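Local structure of SusD homolog (Bacteroides thetaiotaomicron, 4MRU) at residues Y22-L34 / E89-E101. The protein probably binds mucin O-glycans at the cell surface, as a SusD-like outer-membrane lipoprotein with a helical, TPR-like fold. Residues are numbered along the deposited sequence; the frame is centred on the assembly and turned at random.
Sequences YDLGSTIRGLQGL and ETYPKYYAVLQHE
Tyr22 lays its ring flat against the imidazole of His100, with the planes 10° apart and the centroids separated by 3.7 Å. The two side chains run past each other in opposite directions, and the imidazole is itself fixed in rotation because His100 ND1 donates in the ring plane to Ala96 O (2.8 Å). A chi1 of 172° swings the phenol of Tyr22 away from its own N and over the C-terminal end of the partner helix, where Tyr22 OH donates to the anti lone pair of Glu101 OE2 at 2.7 Å. The carboxylate, turned 32° from the phenol ring, also receives Leu24 CD2 against its carbon CD. A leucine in place of Tyr22 would probably leave His100 without its stacking partner and Glu101 OE2 without this donor. Behind this end, helix 24-32 runs roughly antiparallel to residues 89-100 of helix 81-100, the axes of these two pieces approaching to 9.4 Å, consistent with the helical, TPR-like architecture of SusD homologs; helix 104-125 lies against Leu31, Thr90 and Val97. Thr27 points CG2 at Val97 CG2 (3.6 Å) and Lys93 O. Lys93 stretches across the bare backbone of Gly30, Lys93 CE lying 3.6 Å from Gly30 CA; its chain then bends at its last torsion, bringing NZ back to Glu89 O. Leu34 straddles the start of the 89-101 segment, CD1 on Thr90 OG1, which bonds to Val86 O, and CD2 on Glu89 OE1, which accepts from Gln39.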
ATOM      1  N   TYR A  22      26.873  10.975  13.758  1.00 42.19           N
ATOM      2  CA  TYR A  22      25.676  11.549  13.104  1.00 42.93           C
ATOM      3  C   TYR A  22      25.928  12.242  11.751  1.00 37.32           C
ATOM      4  O   TYR A  22      26.822  13.075  11.612  1.00 30.63           O
ATOM      5  CB  TYR A  22      25.006  12.552  14.048  1.00 41.04           C
ATOM      6  CG  TYR A  22      23.875  13.332  13.409  1.00 35.68           C
ATOM      7  CD1 TYR A  22      22.610  12.747  13.194  1.00 33.94           C
ATOM      8  CD2 TYR A  22      24.074  14.638  12.990  1.00 34.46           C
ATOM      9  CE1 TYR A  22      21.577  13.467  12.603  1.00 34.38           C
ATOM     10  CE2 TYR A  22      23.058  15.359  12.389  1.00 36.85           C
ATOM     11  CZ  TYR A  22      21.812  14.774  12.210  1.00 32.82           C
ATOM     12  OH  TYR A  22      20.812  15.498  11.632  1.00 31.87           O
ATOM     13  N   ASP A  23      25.089  11.914  10.776  1.00 32.20           N
ATOM     14  CA  ASP A  23      25.142  12.510   9.466  1.00 29.98           C
ATOM     15  C   ASP A  23      23.700  12.700   8.983  1.00 31.40           C
ATOM     16  O   ASP A  23      22.934  11.726   8.912  1.00 28.23           O
ATOM     17  CB  ASP A  23      25.902  11.614   8.486  1.00 35.03           C
ATOM     18  CG  ASP A  23      25.897  12.177   7.096  1.00 42.24           C
ATOM     19  OD1 ASP A  23      26.614  13.153   6.873  1.00 46.24           O
ATOM     20  OD2 ASP A  23      25.132  11.704   6.236  1.00 45.99           O
ATOM     21  N   LEU A  24      23.330  13.935   8.641  1.00 28.39           N
ATOM     22  CA  LEU A  24      21.920  14.238   8.352  1.00 30.25           C
ATOM     23  C   LEU A  24      21.458  13.458   7.134  1.00 26.21           C
ATOM     24  O   LEU A  24      20.386  12.880   7.137  1.00 24.60           O
ATOM     25  CB  LEU A  24      21.731  15.723   8.150  1.00 32.11           C
ATOM     26  CG  LEU A  24      20.362  16.219   7.697  1.00 31.12           C
ATOM     27  CD1 LEU A  24      19.231  15.814   8.628  1.00 30.94           C
ATOM     28  CD2 LEU A  24      20.436  17.727   7.600  1.00 32.05           C
ATOM     29  N   GLY A  25      22.306  13.416   6.112  1.00 25.04           N
ATOM     30  CA  GLY A  25      22.019  12.642   4.917  1.00 28.86           C
ATOM     31  C   GLY A  25      21.748  11.172   5.151  1.00 27.14           C
ATOM     32  O   GLY A  25      20.785  10.619   4.603  1.00 25.00           O
ATOM     33  N   SER A  26      22.616  10.517   5.923  1.00 24.94           N
ATOM     34  CA  SER A  26      22.429   9.092   6.224  0.50 26.45           C
ATOM     35  C   SER A  26      21.138   8.878   7.032  1.00 21.83           C
ATOM     36  O   SER A  26      20.451   7.863   6.848  1.00 25.12           O
ATOM     37  CB  SER A  26      23.658   8.463   6.922  0.50 27.12           C
ATOM     38  OG  SER A  26      23.952   9.112   8.124  0.50 29.17           O
ATOM     39  N   THR A  27      20.789   9.847   7.866  1.00 21.84           N
ATOM     40  CA  THR A  27      19.630   9.752   8.712  1.00 20.94           C
ATOM     41  C   THR A  27      18.346   9.883   7.875  1.00 21.12           C
ATOM     42  O   THR A  27      17.392   9.105   8.017  1.00 24.35           O
ATOM     43  CB  THR A  27      19.690  10.823   9.823  1.00 24.40           C
ATOM     44  OG1 THR A  27      20.809  10.560  10.678  1.00 23.55           O
ATOM     45  CG2 THR A  27      18.444  10.794  10.638  1.00 26.55           C
ATOM     46  N   ILE A  28      18.325  10.863   6.990  1.00 23.16           N
ATOM     47  CA  ILE A  28      17.229  11.026   6.062  1.00 20.13           C
ATOM     48  C   ILE A  28      17.093   9.786   5.152  1.00 22.44           C
ATOM     49  O   ILE A  28      15.992   9.285   4.964  1.00 21.74           O
ATOM     50  CB  ILE A  28      17.424  12.320   5.229  1.00 22.90           C
ATOM     51  CG1 ILE A  28      17.239  13.547   6.148  1.00 29.12           C
ATOM     52  CG2 ILE A  28      16.469  12.346   4.065  1.00 23.76           C
ATOM     53  CD1 ILE A  28      17.451  14.870   5.450  1.00 38.09           C
ATOM     54  N   ARG A  29      18.205   9.271   4.612  1.00 22.34           N
ATOM     55  CA  ARG A  29      18.120   8.038   3.794  1.00 22.29           C
ATOM     56  C   ARG A  29      17.609   6.838   4.620  1.00 20.90           C
ATOM     57  O   ARG A  29      16.911   5.990   4.097  1.00 25.43           O
ATOM     58  CB  ARG A  29      19.442   7.705   3.167  1.00 25.15           C
ATOM     59  CG  ARG A  29      19.860   8.652   2.047  1.00 25.09           C
ATOM     60  CD  ARG A  29      21.296   8.347   1.575  1.00 29.79           C
ATOM     61  NE  ARG A  29      21.557   9.196   0.432  1.00 29.06           N
ATOM     62  CZ  ARG A  29      22.195  10.362   0.459  1.00 29.79           C
ATOM     63  NH1 ARG A  29      22.837  10.784   1.557  1.00 33.93           N
ATOM     64  NH2 ARG A  29      22.234  11.082  -0.651  1.00 30.16           N
ATOM     65  N   GLY A  30      17.998   6.776   5.891  1.00 22.26           N
ATOM     66  CA  GLY A  30      17.532   5.759   6.789  1.00 21.79           C
ATOM     67  C   GLY A  30      16.006   5.808   6.919  1.00 22.62           C
ATOM     68  O   GLY A  30      15.343   4.793   6.834  1.00 23.75           O
ATOM     69  N   LEU A  31      15.472   7.006   7.148  1.00 19.81           N
ATOM     70  CA  LEU A  31      14.044   7.211   7.177  1.00 19.43           C
ATOM     71  C   LEU A  31      13.362   6.889   5.845  1.00 18.57           C
ATOM     72  O   LEU A  31      12.292   6.252   5.809  1.00 19.54           O
ATOM     73  CB  LEU A  31      13.747   8.664   7.601  1.00 21.16           C
ATOM     74  CG  LEU A  31      14.029   9.033   9.056  1.00 20.55           C
ATOM     75  CD1 LEU A  31      13.967  10.553   9.233  1.00 21.16           C
ATOM     76  CD2 LEU A  31      13.057   8.330  10.003  1.00 18.13           C
ATOM     77  N   GLN A  32      13.945   7.334   4.728  1.00 19.46           N
ATOM     78  CA  GLN A  32      13.363   7.032   3.414  1.00 19.49           C
ATOM     79  C   GLN A  32      13.289   5.525   3.168  1.00 19.81           C
ATOM     80  O   GLN A  32      12.355   5.029   2.524  1.00 19.90           O
ATOM     81  CB  GLN A  32      14.156   7.729   2.296  1.00 19.38           C
ATOM     82  CG  GLN A  32      14.058   9.237   2.396  1.00 19.60           C
ATOM     83  CD  GLN A  32      14.830  10.026   1.337  1.00 18.12           C
ATOM     84  OE1 GLN A  32      15.856   9.598   0.802  1.00 21.55           O
ATOM     85  NE2 GLN A  32      14.348  11.207   1.074  1.00 21.41           N
ATOM     86  N   GLY A  33      14.243   4.788   3.740  1.00 19.05           N
ATOM     87  CA  GLY A  33      14.256   3.337   3.671  1.00 19.33           C
ATOM     88  C   GLY A  33      13.351   2.602   4.616  1.00 17.69           C
ATOM     89  O   GLY A  33      13.382   1.381   4.671  1.00 19.89           O
ATOM     90  N   LEU A  34      12.547   3.335   5.370  1.00 17.74           N
ATOM     91  CA  LEU A  34      11.539   2.709   6.268  1.00 15.81           C
ATOM     92  C   LEU A  34      10.116   2.933   5.796  1.00 18.00           C
ATOM     93  O   LEU A  34       9.136   2.574   6.488  1.00 21.20           O
ATOM     94  CB  LEU A  34      11.728   3.287   7.651  1.00 16.59           C
ATOM     95  CG  LEU A  34      12.949   2.734   8.393  1.00 17.27           C
ATOM     96  CD1 LEU A  34      13.303   3.607   9.590  1.00 18.59           C
ATOM     97  CD2 LEU A  34      12.708   1.298   8.835  1.00 20.72           C
ATOM     98  N   GLU A  89      13.212   1.314  14.645  1.00 23.12           N
ATOM     99  CA  GLU A  89      14.208   1.889  13.725  1.00 22.88           C
ATOM    100  C   GLU A  89      13.908   3.336  13.362  1.00 22.61           C
ATOM    101  O   GLU A  89      14.824   4.091  13.037  1.00 22.78           O
ATOM    102  CB  GLU A  89      14.306   1.056  12.484  1.00 23.85           C
ATOM    103  CG  GLU A  89      14.945  -0.295  12.757  1.00 27.17           C
ATOM    104  CD  GLU A  89      15.046  -1.190  11.534  1.00 36.71           C
ATOM    105  OE1 GLU A  89      15.115  -0.660  10.411  1.00 37.20           O
ATOM    106  OE2 GLU A  89      15.077  -2.439  11.710  1.00 41.64           O
ATOM    107  N   THR A  90      12.633   3.711  13.383  1.00 22.53           N
ATOM    108  CA  THR A  90      12.246   5.058  12.994  1.00 21.17           C
ATOM    109  C   THR A  90      12.691   6.075  14.042  1.00 21.42           C
ATOM    110  O   THR A  90      13.303   7.103  13.704  1.00 19.19           O
ATOM    111  CB  THR A  90      10.727   5.190  12.735  1.00 20.64           C
ATOM    112  OG1 THR A  90      10.369   4.397  11.594  1.00 22.32           O
ATOM    113  CG2 THR A  90      10.363   6.611  12.446  1.00 24.38           C
ATOM    114  N   TYR A  91      12.397   5.809  15.310  1.00 20.97           N
ATOM    115  CA  TYR A  91      12.455   6.884  16.282  1.00 21.59           C
ATOM    116  C   TYR A  91      13.869   7.331  16.637  1.00 25.03           C
ATOM    117  O   TYR A  91      14.072   8.520  16.856  1.00 24.58           O
ATOM    118  CB  TYR A  91      11.661   6.526  17.545  1.00 24.40           C
ATOM    119  CG  TYR A  91      10.210   6.859  17.294  1.00 26.03           C
ATOM    120  CD1 TYR A  91       9.757   8.170  17.390  1.00 27.22           C
ATOM    121  CD2 TYR A  91       9.330   5.891  16.850  1.00 24.71           C
ATOM    122  CE1 TYR A  91       8.462   8.488  17.087  1.00 26.08           C
ATOM    123  CE2 TYR A  91       8.018   6.197  16.536  1.00 24.01           C
ATOM    124  CZ  TYR A  91       7.581   7.498  16.660  1.00 24.69           C
ATOM    125  OH  TYR A  91       6.270   7.810  16.353  1.00 22.55           O
ATOM    126  N   PRO A  92      14.847   6.425  16.674  1.00 26.62           N
ATOM    127  CA  PRO A  92      16.212   6.967  16.855  1.00 26.83           C
ATOM    128  C   PRO A  92      16.667   7.903  15.697  1.00 24.87           C
ATOM    129  O   PRO A  92      17.395   8.880  15.919  1.00 22.94           O
ATOM    130  CB  PRO A  92      17.089   5.697  16.943  1.00 29.09           C
ATOM    131  CG  PRO A  92      16.126   4.582  17.288  1.00 27.27           C
ATOM    132  CD  PRO A  92      14.848   4.955  16.581  1.00 25.23           C
ATOM    133  N   LYS A  93      16.207   7.645  14.482  1.00 22.20           N
ATOM    134  CA  LYS A  93      16.600   8.516  13.357  1.00 23.74           C
ATOM    135  C   LYS A  93      15.848   9.842  13.432  1.00 23.51           C
ATOM    136  O   LYS A  93      16.450  10.917  13.275  1.00 24.86           O
ATOM    137  CB  LYS A  93      16.358   7.825  12.032  1.00 21.14           C
ATOM    138  CG  LYS A  93      17.164   6.549  11.819  1.00 22.83           C
ATOM    139  CD  LYS A  93      16.681   5.881  10.530  1.00 22.91           C
ATOM    140  CE  LYS A  93      17.438   4.589  10.214  1.00 25.46           C
ATOM    141  NZ  LYS A  93      17.398   3.668  11.367  1.00 29.70           N
ATOM    142  N   TYR A  94      14.549   9.761  13.707  1.00 21.76           N
ATOM    143  CA  TYR A  94      13.700  10.946  13.865  1.00 21.83           C
ATOM    144  C   TYR A  94      14.243  11.853  14.955  1.00 25.70           C
ATOM    145  O   TYR A  94      14.425  13.058  14.741  1.00 21.92           O
ATOM    146  CB  TYR A  94      12.244  10.559  14.183  1.00 25.98           C
ATOM    147  CG  TYR A  94      11.312  11.772  14.275  1.00 27.86           C
ATOM    148  CD1 TYR A  94      10.986  12.484  13.135  1.00 29.10           C
ATOM    149  CD2 TYR A  94      10.788  12.202  15.485  1.00 29.24           C
ATOM    150  CE1 TYR A  94      10.159  13.594  13.189  1.00 30.40           C
ATOM    151  CE2 TYR A  94       9.941  13.327  15.550  1.00 34.49           C
ATOM    152  CZ  TYR A  94       9.659  14.026  14.385  1.00 31.78           C
ATOM    153  OH  TYR A  94       8.870  15.147  14.348  1.00 33.26           O
ATOM    154  N   TYR A  95      14.557  11.282  16.115  1.00 22.30           N
ATOM    155  CA  TYR A  95      15.050  12.096  17.223  1.00 25.66           C
ATOM    156  C   TYR A  95      16.469  12.613  17.012  1.00 28.94           C
ATOM    157  O   TYR A  95      16.815  13.664  17.554  1.00 30.28           O
ATOM    158  CB  TYR A  95      14.916  11.328  18.557  1.00 31.67           C
ATOM    159  CG  TYR A  95      13.448  11.298  19.081  1.00 42.52           C
ATOM    160  CD1 TYR A  95      12.688  12.474  19.160  1.00 55.76           C
ATOM    161  CD2 TYR A  95      12.841  10.106  19.539  1.00 51.29           C
ATOM    162  CE1 TYR A  95      11.373  12.465  19.630  1.00 65.10           C
ATOM    163  CE2 TYR A  95      11.528  10.097  20.018  1.00 51.20           C
ATOM    164  CZ  TYR A  95      10.801  11.277  20.052  1.00 61.14           C
ATOM    165  OH  TYR A  95       9.516  11.303  20.522  1.00 64.18           O
ATOM    166  N   ALA A  96      17.286  11.934  16.198  1.00 26.74           N
ATOM    167  CA  ALA A  96      18.610  12.444  15.851  1.00 29.39           C
ATOM    168  C   ALA A  96      18.479  13.756  15.082  1.00 29.54           C
ATOM    169  O   ALA A  96      19.199  14.734  15.347  1.00 29.21           O
ATOM    170  CB  ALA A  96      19.416  11.422  15.045  1.00 32.00           C
ATOM    171  N   VAL A  97      17.538  13.804  14.152  1.00 24.12           N
ATOM    172  CA  VAL A  97      17.321  15.034  13.419  1.00 24.49           C
ATOM    173  C   VAL A  97      16.919  16.144  14.345  1.00 27.71           C
ATOM    174  O   VAL A  97      17.469  17.277  14.252  1.00 27.67           O
ATOM    175  CB  VAL A  97      16.229  14.887  12.328  1.00 24.42           C
ATOM    176  CG1 VAL A  97      16.010  16.205  11.608  1.00 25.00           C
ATOM    177  CG2 VAL A  97      16.602  13.803  11.336  1.00 24.28           C
ATOM    178  N   LEU A  98      15.972  15.842  15.243  1.00 26.54           N
ATOM    179  CA  LEU A  98      15.461  16.849  16.176  1.00 30.18           C
ATOM    180  C   LEU A  98      16.513  17.315  17.171  1.00 30.17           C
ATOM    181  O   LEU A  98      16.546  18.470  17.518  1.00 32.15           O
ATOM    182  CB  LEU A  98      14.263  16.317  16.939  1.00 33.32           C
ATOM    183  CG  LEU A  98      12.883  16.632  16.343  1.00 36.39           C
ATOM    184  CD1 LEU A  98      12.706  16.266  14.865  1.00 37.39           C
ATOM    185  CD2 LEU A  98      11.874  15.906  17.223  1.00 33.77           C
ATOM    186  N   GLN A  99      17.434  16.469  17.559  1.00 28.70           N
ATOM    187  CA  GLN A  99      18.410  16.915  18.523  1.00 32.40           C
ATOM    188  C   GLN A  99      19.613  17.623  17.847  1.00 34.23           C
ATOM    189  O   GLN A  99      20.287  18.447  18.486  1.00 36.69           O
ATOM    190  CB  GLN A  99      18.756  15.746  19.469  1.00 37.74           C
ATOM    191  CG  GLN A  99      19.956  14.907  19.139  1.00 53.99           C
ATOM    192  CD  GLN A  99      20.007  13.635  19.974  1.00 65.46           C
ATOM    193  OE1 GLN A  99      18.966  13.043  20.334  1.00 58.80           O
ATOM    194  NE2 GLN A  99      21.223  13.204  20.289  1.00 77.03           N
ATOM    195  N   HIS A 100      19.822  17.438  16.542  1.00 29.77           N
ATOM    196  CA  HIS A 100      20.973  18.078  15.873  1.00 32.96           C
ATOM    197  C   HIS A 100      20.650  19.271  14.986  1.00 30.21           C
ATOM    198  O   HIS A 100      21.535  20.069  14.720  1.00 31.84           O
ATOM    199  CB  HIS A 100      21.694  17.079  14.989  1.00 34.50           C
ATOM    200  CG  HIS A 100      22.448  16.056  15.742  1.00 39.39           C
ATOM    201  ND1 HIS A 100      21.858  14.908  16.220  1.00 42.36           N
ATOM    202  CD2 HIS A 100      23.750  16.003  16.115  1.00 41.89           C
ATOM    203  CE1 HIS A 100      22.764  14.188  16.858  1.00 44.52           C
ATOM    204  NE2 HIS A 100      23.917  14.830  16.808  1.00 39.29           N
ATOM    205  N   GLU A 101      19.417  19.372  14.495  1.00 26.41           N
ATOM    206  CA  GLU A 101      19.060  20.400  13.494  1.00 31.39           C
ATOM    207  C   GLU A 101      18.028  21.370  14.043  1.00 33.42           C
ATOM    208  O   GLU A 101      17.052  20.949  14.671  1.00 31.88           O
ATOM    209  CB  GLU A 101      18.484  19.760  12.230  1.00 29.70           C
ATOM    210  CG  GLU A 101      19.256  18.574  11.663  1.00 32.96           C
ATOM    211  CD  GLU A 101      20.669  18.926  11.216  1.00 31.47           C
ATOM    212  OE1 GLU A 101      20.901  20.102  10.886  1.00 31.72           O
ATOM    213  OE2 GLU A 101      21.527  18.015  11.190  1.00 31.06           O
TER